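Local atomic coordinates of natterin-like protein (Lethenteron camtschaticum, PDB entry 6IUL), a protein that probably acts as a cytotoxic immune protein that forms pores, coupling a jacalin-like lectin domain to an aerolysin-type pore-forming module. Residues 16-22 / 125-131; 31-37 / 63-69; 40-45 / 133-138; 74-80 / 91-97. All blocks are in the same frame, centred on the assembly; numbering follows the deposited sequence.

Contact 1. Residues 16-22 / 125-131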
loop_
_atom_site.group_PDB
_atom_site.type_symbol
_atom_site.label_atom_id
_atom_site.label_comp_id
_atom_site.label_asym_id
_atom_site.label_seq_id
_atom_site.Cartn_x
_atom_site.Cartn_y
_atom_site.Cartn_z
ATOM N N GLY A 16 -1.252 -9.057 51.031
ATOM C CA GLY A 16 -0.256 -8.465 50.175
ATOM C C GLY A 16 -0.465 -7.005 49.937
ATOM O O GLY A 16 -1.487 -6.474 50.323
ATOM N N ASN A 17 0.497 -6.363 49.256
ATOM C CA ASN A 17 0.457 -4.959 48.939
ATOM C C ASN A 17 0.042 -4.760 47.482
ATOM O O ASN A 17 0.476 -5.521 46.581
ATOM C CB ASN A 17 1.861 -4.363 49.109
ATOM C CG ASN A 17 2.341 -4.439 50.543
ATOM O OD1 ASN A 17 1.540 -4.352 51.468
ATOM N ND2 ASN A 17 3.635 -4.611 50.734
ATOM N N ALA A 18 -0.745 -3.714 47.253
ATOM C CA ALA A 18 -1.235 -3.365 45.919
ATOM C C ALA A 18 -0.111 -3.053 44.967
ATOM O O ALA A 18 0.859 -2.405 45.327
ATOM C CB ALA A 18 -2.232 -2.180 45.988
ATOM N N PHE A 19 -0.249 -3.551 43.735
ATOM C CA PHE A 19 0.602 -3.123 42.612
ATOM C C PHE A 19 -0.223 -2.924 41.386
ATOM O O PHE A 19 -1.307 -3.518 41.251
ATOM C CB PHE A 19 1.735 -4.130 42.364
ATOM C CG PHE A 19 1.269 -5.532 41.979
ATOM C CD1 PHE A 19 0.976 -5.831 40.666
ATOM C CD2 PHE A 19 1.113 -6.524 42.931
ATOM C CE1 PHE A 19 0.543 -7.087 40.304
ATOM C CE2 PHE A 19 0.673 -7.781 42.593
ATOM C CZ PHE A 19 0.411 -8.079 41.259
ATOM N N SER A 20 0.272 -2.075 40.503
ATOM C CA SER A 20 -0.317 -1.859 39.185
ATOM C C SER A 20 0.766 -1.553 38.180
ATOM O O SER A 20 1.546 -0.666 38.389
ATOM C CB SER A 20 -1.324 -0.694 39.216
ATOM O OG SER A 20 -2.129 -0.664 38.035
ATOM N N PHE A 21 0.800 -2.299 37.080
ATOM C CA PHE A 21 1.787 -2.112 36.040
ATOM C C PHE A 21 0.948 -2.019 34.779
ATOM O O PHE A 21 0.404 -3.037 34.276
ATOM C CB PHE A 21 2.750 -3.317 35.998
ATOM C CG PHE A 21 3.838 -3.206 34.972
ATOM C CD1 PHE A 21 4.709 -2.154 35.009
ATOM C CD2 PHE A 21 3.982 -4.150 33.977
ATOM C CE1 PHE A 21 5.697 -2.029 34.078
ATOM C CE2 PHE A 21 4.967 -4.032 33.026
ATOM C CZ PHE A 21 5.841 -2.993 33.090
ATOM N N ASN A 22 0.849 -0.805 34.262
ATOM C CA ASN A 22 -0.181 -0.462 33.268
ATOM C C ASN A 22 0.392 0.415 32.180
ATOM O O ASN A 22 0.948 1.450 32.485
ATOM C CB ASN A 22 -1.298 0.284 34.004
ATOM C CG ASN A 22 -2.499 0.572 33.130
ATOM O OD1 ASN A 22 -2.450 0.392 31.930
ATOM N ND2 ASN A 22 -3.604 1.016 33.732
ATOM N N LEU A 125 -2.971 -4.424 28.633
ATOM C CA LEU A 125 -2.156 -3.265 28.985
ATOM C C LEU A 125 -1.241 -3.518 30.173
ATOM O O LEU A 125 -0.418 -2.656 30.508
ATOM C CB LEU A 125 -3.032 -2.063 29.327
ATOM C CG LEU A 125 -3.825 -1.396 28.194
ATOM C CD1 LEU A 125 -4.852 -0.450 28.766
ATOM C CD2 LEU A 125 -2.885 -0.707 27.225
ATOM N N GLY A 126 -1.350 -4.667 30.826
ATOM C CA GLY A 126 -0.494 -4.969 31.971
ATOM C C GLY A 126 -1.268 -5.763 33.032
ATOM O O GLY A 126 -2.268 -6.462 32.726
ATOM N N VAL A 127 -0.841 -5.635 34.291
ATOM C CA VAL A 127 -1.436 -6.391 35.406
ATOM C C VAL A 127 -1.674 -5.542 36.626
ATOM O O VAL A 127 -1.102 -4.488 36.764
ATOM C CB VAL A 127 -0.540 -7.553 35.847
ATOM C CG1 VAL A 127 -0.377 -8.551 34.711
ATOM C CG2 VAL A 127 0.821 -7.027 36.314
ATOM N N GLN A 128 -2.524 -6.028 37.516
ATOM C CA GLN A 128 -2.810 -5.314 38.734
ATOM C C GLN A 128 -3.238 -6.314 39.761
ATOM O O GLN A 128 -3.962 -7.276 39.454
ATOM C CB GLN A 128 -3.943 -4.289 38.514
ATOM C CG GLN A 128 -4.252 -3.393 39.721
ATOM C CD GLN A 128 -5.060 -2.139 39.327
ATOM O OE1 GLN A 128 -4.697 -1.430 38.395
ATOM N NE2 GLN A 128 -6.164 -1.900 40.029
ATOM N N GLY A 129 -2.809 -6.117 40.998
ATOM C CA GLY A 129 -3.190 -7.022 42.050
ATOM C C GLY A 129 -2.538 -6.729 43.386
ATOM O O GLY A 129 -2.288 -5.565 43.721
ATOM N N ARG A 130 -2.305 -7.787 44.165
ATOM C CA ARG A 130 -1.620 -7.644 45.448
ATOM C C ARG A 130 -0.607 -8.768 45.616
ATOM O O ARG A 130 -0.890 -9.925 45.298
ATOM C CB ARG A 130 -2.607 -7.663 46.618
ATOM C CG ARG A 130 -3.512 -6.464 46.722
ATOM C CD ARG A 130 -4.508 -6.628 47.865
ATOM N NE ARG A 130 -5.249 -5.379 48.063
ATOM C CZ ARG A 130 -4.712 -4.262 48.593
ATOM N NH1 ARG A 130 -5.464 -3.164 48.738
ATOM N NH2 ARG A 130 -3.421 -4.221 49.007
ATOM N N GLY A 131 0.574 -8.404 46.091
ATOM C CA GLY A 131 1.673 -9.334 46.248
ATOM C C GLY A 131 2.523 -9.046 47.473
ATOM O O GLY A 131 2.606 -7.901 47.957
HETATM O O HOH W 1 -1.664 -2.366 49.483
#
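F19 and G129 face each other in an antiparallel ladder, strand 17-22 against strand 125-131, within one sheet of the jacalin-like domain. Paired backbone bonds close the ladder at N17/G131, F19/G129 and F21/V127; F19 N to G129 O measures 2.9 Å. The F19 ring lies over the partner strand, because chi1 of 62° sets CG between backbone N and carbonyl carbon. G129 CA sits over its face, 4.0 Å from the ring centroid, in a CH-pi contact, while G131 N comes to the ring edge and V127 CG2 approaches CE1 at 4.0 Å. F57 stacks on the same ring. S20 and Q128 project from the other face of the sheet, where S20 OG donates to Q128 OE1 at 2.7 Å from above the amide carbonyl plane. Next to them, A18 CB lies over one face of the R130 guanidinium, and R130 NH2 donates to G16 O at 3.2 Å along a bent line (139°). A water accepts from A18 N at 2.8 Å and from R130 NH2 at 2.6 Å, so the two donors share one oxygen. The pairing belongs to one sheet of the beta-prism of jacalin-related lectins; in relatives the sugar pocket lies near the G16/G131 end, and a similar site here is only inferred.

Contact 2. Residues 31-37 / 63-69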
loop_
_atom_site.group_PDB
_atom_site.type_symbol
_atom_site.label_atom_id
_atom_site.label_comp_id
_atom_site.label_asym_id
_atom_site.label_seq_id
_atom_site.Cartn_x
_atom_site.Cartn_y
_atom_site.Cartn_z
ATOM N N GLN A 31 3.886 -7.486 26.037
ATOM C CA GLN A 31 4.739 -8.141 25.063
ATOM C C GLN A 31 5.194 -9.513 25.539
ATOM O O GLN A 31 5.252 -10.468 24.751
ATOM C CB GLN A 31 5.975 -7.292 24.730
ATOM C CG GLN A 31 6.835 -7.998 23.689
ATOM C CD GLN A 31 7.848 -7.152 22.963
ATOM O OE1 GLN A 31 7.933 -5.932 23.133
ATOM N NE2 GLN A 31 8.695 -7.840 22.196
ATOM N N LYS A 32 5.513 -9.609 26.825
ATOM C CA LYS A 32 6.064 -10.805 27.364
ATOM C C LYS A 32 5.696 -10.977 28.845
ATOM O O LYS A 32 5.662 -10.025 29.597
ATOM C CB LYS A 32 7.580 -10.754 27.207
ATOM C CG LYS A 32 8.344 -12.023 27.578
ATOM C CD LYS A 32 9.858 -11.782 27.353
ATOM C CE LYS A 32 10.686 -12.989 27.686
ATOM N NZ LYS A 32 12.103 -12.798 27.221
ATOM N N LEU A 33 5.503 -12.226 29.259
ATOM C CA LEU A 33 5.199 -12.567 30.632
ATOM C C LEU A 33 6.034 -13.759 31.063
ATOM O O LEU A 33 6.247 -14.701 30.296
ATOM C CB LEU A 33 3.755 -12.981 30.709
ATOM C CG LEU A 33 3.218 -13.514 32.001
ATOM C CD1 LEU A 33 3.299 -12.415 33.025
ATOM C CD2 LEU A 33 1.767 -14.024 31.915
ATOM N N SER A 34 6.494 -13.739 32.304
ATOM C CA SER A 34 7.169 -14.861 32.900
ATOM C C SER A 34 6.627 -15.104 34.317
ATOM O O SER A 34 6.455 -14.175 35.082
ATOM C CB SER A 34 8.678 -14.603 32.916
ATOM O OG SER A 34 9.334 -15.666 33.548
ATOM N N VAL A 35 6.380 -16.375 34.653
ATOM C CA VAL A 35 5.694 -16.748 35.860
ATOM C C VAL A 35 6.471 -17.824 36.621
ATOM O O VAL A 35 6.925 -18.840 36.053
ATOM C CB VAL A 35 4.275 -17.283 35.569
ATOM C CG1 VAL A 35 3.537 -17.647 36.855
ATOM C CG2 VAL A 35 3.441 -16.249 34.825
ATOM N N SER A 36 6.631 -17.583 37.911
ATOM C CA SER A 36 7.190 -18.538 38.827
ATOM C C SER A 36 6.066 -19.114 39.684
ATOM O O SER A 36 5.180 -18.385 40.146
ATOM C CB SER A 36 8.263 -17.900 39.737
ATOM O OG SER A 36 9.435 -17.573 38.986
ATOM N N VAL A 37 6.101 -20.431 39.872
ATOM C CA VAL A 37 5.090 -21.145 40.647
ATOM C C VAL A 37 5.744 -21.895 41.827
ATOM O O VAL A 37 6.837 -22.384 41.730
ATOM C CB VAL A 37 4.306 -22.111 39.778
ATOM C CG1 VAL A 37 3.600 -21.357 38.666
ATOM C CG2 VAL A 37 5.191 -23.205 39.180
ATOM N N SER A 63 12.073 -21.974 38.604
ATOM C CA SER A 63 10.898 -22.554 37.975
ATOM C C SER A 63 10.250 -21.688 36.917
ATOM O O SER A 63 9.190 -22.053 36.420
ATOM C CB SER A 63 9.823 -22.863 39.028
ATOM O OG SER A 63 9.005 -21.715 39.362
ATOM N N ALA A 64 10.822 -20.542 36.563
ATOM C CA ALA A 64 10.076 -19.553 35.762
ATOM C C ALA A 64 9.854 -20.029 34.310
ATOM O O ALA A 64 10.786 -20.514 33.696
ATOM C CB ALA A 64 10.797 -18.211 35.760
ATOM N N LYS A 65 8.625 -19.855 33.794
ATOM C CA LYS A 65 8.307 -20.130 32.396
ATOM C C LYS A 65 7.761 -18.875 31.785
ATOM O O LYS A 65 7.002 -18.116 32.425
ATOM C CB LYS A 65 7.277 -21.253 32.270
ATOM C CG LYS A 65 7.778 -22.645 32.669
ATOM C CD LYS A 65 9.238 -22.889 32.254
ATOM C CE LYS A 65 9.737 -24.282 32.619
ATOM N NZ LYS A 65 9.872 -25.041 31.354
ATOM N N GLU A 66 8.105 -18.645 30.524
ATOM C CA GLU A 66 7.764 -17.407 29.884
ATOM C C GLU A 66 6.998 -17.613 28.585
ATOM O O GLU A 66 6.998 -18.700 28.040
ATOM C CB GLU A 66 9.017 -16.565 29.643
ATOM C CG GLU A 66 10.111 -17.214 28.860
ATOM C CD GLU A 66 11.302 -16.266 28.635
ATOM O OE1 GLU A 66 11.776 -15.665 29.623
ATOM O OE2 GLU A 66 11.775 -16.146 27.476
ATOM N N PHE A 67 6.370 -16.535 28.110
ATOM C CA PHE A 67 5.634 -16.500 26.888
ATOM C C PHE A 67 5.813 -15.123 26.276
ATOM O O PHE A 67 5.570 -14.093 26.951
ATOM C CB PHE A 67 4.134 -16.735 27.139
ATOM C CG PHE A 67 3.318 -16.828 25.860
ATOM C CD1 PHE A 67 2.838 -15.679 25.246
ATOM C CD2 PHE A 67 3.093 -18.065 25.244
ATOM C CE1 PHE A 67 2.099 -15.746 24.066
ATOM C CE2 PHE A 67 2.362 -18.147 24.063
ATOM C CZ PHE A 67 1.852 -16.991 23.476
ATOM N N GLU A 68 6.212 -15.088 25.017
ATOM C CA GLU A 68 6.346 -13.824 24.289
ATOM C C GLU A 68 5.370 -13.774 23.135
ATOM O O GLU A 68 5.306 -14.708 22.341
ATOM C CB GLU A 68 7.762 -13.650 23.760
ATOM C CG GLU A 68 7.934 -12.265 23.138
ATOM C CD GLU A 68 9.386 -11.843 22.950
ATOM O OE1 GLU A 68 9.660 -10.630 22.811
ATOM O OE2 GLU A 68 10.238 -12.729 22.908
ATOM N N PHE A 69 4.613 -12.686 23.063
ATOM C CA PHE A 69 3.635 -12.488 22.025
ATOM C C PHE A 69 4.293 -12.099 20.713
ATOM O O PHE A 69 5.221 -11.287 20.706
ATOM C CB PHE A 69 2.631 -11.385 22.432
ATOM C CG PHE A 69 1.629 -11.863 23.451
ATOM C CD1 PHE A 69 1.941 -11.905 24.774
ATOM C CD2 PHE A 69 0.392 -12.297 23.063
ATOM C CE1 PHE A 69 1.023 -12.373 25.727
ATOM C CE2 PHE A 69 -0.520 -12.750 23.994
ATOM C CZ PHE A 69 -0.195 -12.792 25.338
HETATM O O HOH W 2 6.618 -21.556 36.332
#
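L33 and F67 form a hydrogen-bonded antiparallel pair, as do V35 and K65, and the axes of strands 31-37 and 65-68 run 4.6 Å apart at 167°. F69 N to Q31 O, at 2.9 Å, extends the ladder at one end; at the other, V37 N donates to S63 OG at 3.2 Å, a hydroxyl also bonded to D61. A water there donates to both V35 O and S63 O. K32, S34, E66 and E68 share the polar face. The extended K32 chain crosses E66, its CE packing on the carboxylate and its NZ making a weak salt bridge to OE2 at 3.4 Å; chi1 of 56° puts E66 CG between its backbone N and carbonyl carbon, which brings the carboxylate alongside K32 CE. Q31 and E68 run side by side, Q31 NE2 giving a bent bond (135°) of 3.0 Å to the anti lone pair of E68 OE1. S34 CB meets E66 CB at 3.8 Å. Q31 O lies at the edge of the F69 ring, 3.6 Å from CD1. Strand 42-49 flanks the far edge of 31-37, where W48 makes a cation-pi contact with K32; beneath, L33, V35 and F67 pack on F102 of strand 101-105, and the F67 and F69 rings meet F94 of strand 89-96.

Contact 3. Residues 40-45 / 133-138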
loop_
_atom_site.group_PDB
_atom_site.type_symbol
_atom_site.label_atom_id
_atom_site.label_comp_id
_atom_site.label_asym_id
_atom_site.label_seq_id
_atom_site.Cartn_x
_atom_site.Cartn_y
_atom_site.Cartn_z
ATOM N N TRP A 40 1.954 -24.151 46.450
ATOM C CA TRP A 40 0.566 -23.792 46.753
ATOM C C TRP A 40 0.259 -22.351 46.292
ATOM O O TRP A 40 -0.632 -21.662 46.818
ATOM C CB TRP A 40 0.249 -23.983 48.275
ATOM C CG TRP A 40 1.278 -23.339 49.211
ATOM C CD1 TRP A 40 2.541 -23.841 49.538
ATOM C CD2 TRP A 40 1.121 -22.138 49.978
ATOM N NE1 TRP A 40 3.160 -22.989 50.421
ATOM C CE2 TRP A 40 2.313 -21.959 50.736
ATOM C CE3 TRP A 40 0.088 -21.202 50.107
ATOM C CZ2 TRP A 40 2.525 -20.841 51.565
ATOM C CZ3 TRP A 40 0.280 -20.094 50.950
ATOM C CH2 TRP A 40 1.499 -19.927 51.679
ATOM N N GLN A 41 0.992 -21.880 45.303
ATOM C CA GLN A 41 0.816 -20.505 44.849
ATOM C C GLN A 41 1.536 -20.226 43.536
ATOM O O GLN A 41 2.433 -20.995 43.125
ATOM C CB GLN A 41 1.311 -19.504 45.916
ATOM C CG GLN A 41 2.811 -19.408 46.016
ATOM C CD GLN A 41 3.449 -20.478 46.922
ATOM O OE1 GLN A 41 3.143 -21.637 46.859
ATOM N NE2 GLN A 41 4.390 -20.067 47.684
ATOM N N VAL A 42 1.103 -19.146 42.870
ATOM C CA VAL A 42 1.967 -18.434 41.949
ATOM C C VAL A 42 2.884 -17.569 42.815
ATOM O O VAL A 42 2.386 -16.762 43.589
ATOM C CB VAL A 42 1.160 -17.546 40.986
ATOM C CG1 VAL A 42 2.098 -16.588 40.210
ATOM C CG2 VAL A 42 0.336 -18.423 40.058
ATOM N N ARG A 43 4.209 -17.770 42.691
ATOM C CA ARG A 43 5.177 -17.065 43.505
ATOM C C ARG A 43 5.468 -15.664 43.003
ATOM O O ARG A 43 5.702 -14.734 43.786
ATOM C CB ARG A 43 6.488 -17.849 43.548
ATOM C CG ARG A 43 6.507 -19.020 44.518
ATOM C CD ARG A 43 7.515 -18.568 45.611
ATOM N NE ARG A 43 8.843 -18.974 45.200
ATOM C CZ ARG A 43 9.980 -18.812 45.898
ATOM N NH1 ARG A 43 10.048 -18.142 47.029
ATOM N NH2 ARG A 43 11.083 -19.376 45.452
ATOM N N GLY A 44 5.512 -15.534 41.685
ATOM C CA GLY A 44 5.954 -14.281 41.119
ATOM C C GLY A 44 5.669 -14.159 39.639
ATOM O O GLY A 44 5.462 -15.143 38.940
ATOM N N VAL A 45 5.703 -12.921 39.175
ATOM C CA VAL A 45 5.471 -12.614 37.784
ATOM C C VAL A 45 6.427 -11.504 37.363
ATOM O O VAL A 45 6.635 -10.555 38.102
ATOM C CB VAL A 45 4.003 -12.161 37.646
ATOM C CG1 VAL A 45 3.790 -11.330 36.447
ATOM C CG2 VAL A 45 3.077 -13.351 37.581
ATOM N N SER A 133 5.385 -11.960 49.507
ATOM C CA SER A 133 6.342 -13.003 49.161
ATOM C C SER A 133 5.861 -13.682 47.875
ATOM O O SER A 133 6.672 -14.005 47.009
ATOM C CB SER A 133 6.457 -14.040 50.274
ATOM O OG SER A 133 7.162 -13.469 51.355
ATOM N N ASP A 134 4.536 -13.835 47.760
ATOM C CA ASP A 134 3.909 -14.452 46.622
ATOM C C ASP A 134 2.961 -13.473 45.897
ATOM O O ASP A 134 2.857 -12.296 46.280
ATOM C CB ASP A 134 3.101 -15.671 47.067
ATOM C CG ASP A 134 3.873 -16.635 47.934
ATOM O OD1 ASP A 134 5.108 -16.740 47.799
ATOM O OD2 ASP A 134 3.181 -17.279 48.762
ATOM N N ILE A 135 2.252 -13.979 44.870
ATOM C CA ILE A 135 1.144 -13.244 44.305
ATOM C C ILE A 135 -0.161 -13.604 45.023
ATOM O O ILE A 135 -0.800 -14.633 44.765
ATOM C CB ILE A 135 1.017 -13.506 42.797
ATOM C CG1 ILE A 135 2.343 -13.214 42.062
ATOM C CG2 ILE A 135 -0.136 -12.711 42.229
ATOM C CD1 ILE A 135 2.821 -11.793 42.178
ATOM N N ASP A 136 -0.555 -12.751 45.958
ATOM C CA ASP A 136 -1.807 -12.942 46.691
ATOM C C ASP A 136 -3.039 -12.861 45.797
ATOM O O ASP A 136 -3.977 -13.630 45.941
ATOM C CB ASP A 136 -1.907 -11.881 47.784
ATOM C CG ASP A 136 -0.854 -12.054 48.868
ATOM O OD1 ASP A 136 0.262 -11.497 48.674
ATOM O OD2 ASP A 136 -1.181 -12.724 49.899
ATOM N N SER A 137 -3.026 -11.905 44.877
ATOM C CA SER A 137 -4.073 -11.786 43.893
ATOM C C SER A 137 -3.575 -11.055 42.666
ATOM O O SER A 137 -2.657 -10.245 42.720
ATOM C CB SER A 137 -5.301 -11.105 44.524
ATOM O OG SER A 137 -4.957 -9.811 44.921
ATOM N N MET A 138 -4.161 -11.354 41.525
ATOM C CA MET A 138 -3.805 -10.614 40.305
ATOM C C MET A 138 -4.885 -10.718 39.260
ATOM O O MET A 138 -5.655 -11.709 39.231
ATOM C CB MET A 138 -2.510 -11.124 39.710
ATOM C CG MET A 138 -1.786 -10.111 38.841
ATOM S SD MET A 138 -0.336 -10.769 38.003
ATOM C CE MET A 138 0.902 -10.734 39.252
#
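I135 N donates to V42 O at 3.1 Å and 163°, the one backbone hydrogen bond between these segments. Next to it, the D134 carboxylate is gripped weakly by Q41 NE2, which lies 3.2 Å from OD2 and 3.4 Å from OD1. The two side chains cross at about a right angle, with amide and carboxylate planes 59° apart. Q41 is bent at chi2, and its OE1 accepts from W40 N at 2.8 Å, which fixes which way the amide faces and turns NE2 toward the acid. The stronger partner of D134 is R88, through a salt bridge to OD2; these neighbours would probably favour the charged carboxylate. The R43 side chain meets D134 through CD, 3.7 Å from OD1, while its guanidinium pairs with D61. Strands 42-45 and 135-138 belong to different sheets of the beta-prism and lie at 66° to each other, so the contact joins two walls of the prism. D134 CA also points its hydrogen at R43 O. V42 CG1 packs on I135 CG1 at 3.9 Å, and the I135 chain reaches G44 CA. Farther along the two strands, the M138 methyl CE and V45 meet tip to tip, CE to CB 3.8 Å; M138 also touches V127 and L89, and V45 packs on L33 and V35.

Contact 4. Residues 74-80 / 91-97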
loop_
_atom_site.group_PDB
_atom_site.type_symbol
_atom_site.label_atom_id
_atom_site.label_comp_id
_atom_site.label_asym_id
_atom_site.label_seq_id
_atom_site.Cartn_x
_atom_site.Cartn_y
_atom_site.Cartn_z
ATOM N N PHE A 74 -3.052 -11.549 19.855
ATOM C CA PHE A 74 -3.742 -11.114 21.050
ATOM C C PHE A 74 -4.308 -12.282 21.838
ATOM O O PHE A 74 -4.148 -13.416 21.443
ATOM C CB PHE A 74 -4.830 -10.076 20.719
ATOM C CG PHE A 74 -5.879 -10.552 19.781
ATOM C CD1 PHE A 74 -5.703 -10.452 18.398
ATOM C CD2 PHE A 74 -7.085 -11.069 20.268
ATOM C CE1 PHE A 74 -6.697 -10.898 17.527
ATOM C CE2 PHE A 74 -8.107 -11.493 19.404
ATOM C CZ PHE A 74 -7.908 -11.421 18.015
ATOM N N ILE A 75 -4.982 -11.994 22.953
ATOM C CA ILE A 75 -5.520 -13.051 23.819
ATOM C C ILE A 75 -6.969 -13.323 23.515
ATOM O O ILE A 75 -7.786 -12.410 23.476
ATOM C CB ILE A 75 -5.329 -12.695 25.302
ATOM C CG1 ILE A 75 -3.850 -12.683 25.649
ATOM C CG2 ILE A 75 -6.032 -13.707 26.171
ATOM C CD1 ILE A 75 -3.540 -12.197 27.059
ATOM N N LYS A 76 -7.283 -14.590 23.244
ATOM C CA LYS A 76 -8.630 -15.015 22.931
ATOM C C LYS A 76 -9.417 -15.423 24.181
ATOM O O LYS A 76 -10.646 -15.252 24.286
ATOM C CB LYS A 76 -8.540 -16.165 21.911
ATOM C CG LYS A 76 -9.771 -17.013 21.755
ATOM C CD LYS A 76 -9.564 -17.986 20.588
ATOM C CE LYS A 76 -8.608 -19.092 20.971
ATOM N NZ LYS A 76 -8.652 -20.178 19.980
ATOM N N SER A 77 -8.722 -16.007 25.133
ATOM C CA SER A 77 -9.364 -16.432 26.391
ATOM C C SER A 77 -8.325 -16.456 27.499
ATOM O O SER A 77 -7.159 -16.655 27.259
ATOM C CB SER A 77 -10.019 -17.811 26.238
ATOM O OG SER A 77 -9.049 -18.811 26.003
ATOM N N LEU A 78 -8.780 -16.230 28.707
ATOM C CA LEU A 78 -7.958 -16.236 29.893
ATOM C C LEU A 78 -8.748 -16.830 31.050
ATOM O O LEU A 78 -9.896 -16.496 31.236
ATOM C CB LEU A 78 -7.581 -14.810 30.245
ATOM C CG LEU A 78 -6.895 -14.620 31.627
ATOM C CD1 LEU A 78 -5.453 -15.007 31.527
ATOM C CD2 LEU A 78 -6.982 -13.180 32.089
ATOM N N SER A 79 -8.115 -17.683 31.828
ATOM C CA SER A 79 -8.674 -18.185 33.067
ATOM C C SER A 79 -7.700 -18.008 34.195
ATOM O O SER A 79 -6.504 -18.165 34.025
ATOM C CB SER A 79 -8.976 -19.672 32.930
ATOM O OG SER A 79 -10.093 -19.838 32.083
ATOM N N LEU A 80 -8.227 -17.666 35.351
ATOM C CA LEU A 80 -7.471 -17.600 36.556
ATOM C C LEU A 80 -8.100 -18.530 37.601
ATOM O O LEU A 80 -9.325 -18.748 37.610
ATOM C CB LEU A 80 -7.460 -16.179 37.071
ATOM C CG LEU A 80 -6.859 -15.136 36.119
ATOM C CD1 LEU A 80 -7.068 -13.753 36.698
ATOM C CD2 LEU A 80 -5.383 -15.383 35.891
ATOM N N ALA A 91 -3.234 -20.221 39.623
ATOM C CA ALA A 91 -2.894 -20.548 38.265
ATOM C C ALA A 91 -3.346 -19.477 37.288
ATOM O O ALA A 91 -4.309 -18.775 37.532
ATOM C CB ALA A 91 -3.540 -21.883 37.892
ATOM N N ILE A 92 -2.648 -19.420 36.157
ATOM C CA ILE A 92 -2.984 -18.580 35.028
ATOM C C ILE A 92 -2.954 -19.447 33.761
ATOM O O ILE A 92 -2.004 -20.174 33.507
ATOM C CB ILE A 92 -1.914 -17.498 34.837
ATOM C CG1 ILE A 92 -1.836 -16.603 36.065
ATOM C CG2 ILE A 92 -2.187 -16.672 33.576
ATOM C CD1 ILE A 92 -0.556 -15.795 36.146
ATOM N N LYS A 93 -4.005 -19.363 32.963
ATOM C CA LYS A 93 -4.004 -19.942 31.656
ATOM C C LYS A 93 -4.554 -18.964 30.612
ATOM O O LYS A 93 -5.612 -18.393 30.802
ATOM C CB LYS A 93 -4.870 -21.192 31.665
ATOM C CG LYS A 93 -4.946 -21.869 30.308
ATOM C CD LYS A 93 -5.667 -23.199 30.409
ATOM C CE LYS A 93 -5.770 -23.851 29.042
ATOM N NZ LYS A 93 -6.546 -25.120 29.159
ATOM N N PHE A 94 -3.860 -18.836 29.476
ATOM C CA PHE A 94 -4.480 -18.162 28.346
ATOM C C PHE A 94 -4.202 -18.844 27.046
ATOM O O PHE A 94 -3.265 -19.591 26.934
ATOM C CB PHE A 94 -4.110 -16.663 28.286
ATOM C CG PHE A 94 -2.623 -16.390 28.145
ATOM C CD1 PHE A 94 -2.022 -16.479 26.902
ATOM C CD2 PHE A 94 -1.883 -15.915 29.205
ATOM C CE1 PHE A 94 -0.670 -16.143 26.717
ATOM C CE2 PHE A 94 -0.524 -15.600 29.051
ATOM C CZ PHE A 94 0.099 -15.720 27.796
ATOM N N ILE A 95 -5.068 -18.562 26.078
ATOM C CA ILE A 95 -4.914 -19.036 24.731
ATOM C C ILE A 95 -4.967 -17.820 23.824
ATOM O O ILE A 95 -5.840 -16.950 23.992
ATOM C CB ILE A 95 -6.042 -20.032 24.359
ATOM C CG1 ILE A 95 -5.984 -21.261 25.273
ATOM C CG2 ILE A 95 -5.830 -20.520 22.907
ATOM C CD1 ILE A 95 -7.205 -22.138 25.210
ATOM N N THR A 96 -4.056 -17.749 22.874
ATOM C CA THR A 96 -3.983 -16.588 21.996
ATOM C C THR A 96 -4.797 -16.735 20.735
ATOM O O THR A 96 -5.361 -17.813 20.446
ATOM C CB THR A 96 -2.559 -16.262 21.582
ATOM O OG1 THR A 96 -2.120 -17.220 20.615
ATOM C CG2 THR A 96 -1.642 -16.303 22.828
ATOM N N SER A 97 -4.850 -15.630 19.983
ATOM C CA SER A 97 -5.550 -15.577 18.705
ATOM C C SER A 97 -4.926 -16.501 17.678
ATOM O O SER A 97 -5.584 -16.827 16.699
ATOM C CB SER A 97 -5.558 -14.124 18.166
ATOM O OG SER A 97 -4.249 -13.644 18.065
#
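A classic beta bulge interrupts the pairing: K76 and S77 both face I95, and I95 O accepts from K76 N at 2.9 Å and from S77 N at 3.2 Å, both in its carbonyl plane. Beyond the bulge, S97 sits against F74. Its CB lies over the centre of the F74 ring, 3.5 Å from the centroid, while its OG accepts from F74 N at 3.0 Å; S97 N returns a 2.7 Å bond to F74 O. With chi1 of 59°, F74 folds its ring back over the serine. On the bulge itself, K76 CE packs on I95 CG2 at 3.7 Å, near I171 of the second subunit. From S77 onward the ladder is regular. L78 CD1 lies at the edge of the F94 ring and I75 CD1 over one of its faces, while L80 and I92 run side by side, CD2 to CG1 3.8 Å. The hairpin thus gives aliphatic and aromatic groups to the prism interior and sets S77, S79 and K93 on the other face; main-chain bonds, joined by S97 OG at the F74 end, pair the strands.

Overall arrangement
The three sheets of the beta-prism are represented in turn: contact 1 lies in the sheet of strands 17-22 and 124-131, contact 2 at the edge of a second and contact 4 in the middle of a third. Contact 3 instead joins two sheets, through the strands that follow 30-37 and 124-131 in the chain; R130 bonds to S137 and S36 to R43 and G44. Contacts 3 and 4 are mostly buried, 4 having an apolar inner face and 3 combining a charged cluster with apolar chains. Contacts 1 and 2 each have a solvent-facing polar side and an inner aromatic one. Contacts 2 and 4 meet through their aromatic rings in the shared interior, and contact 1 reaches contact 3 where F19 touches M138.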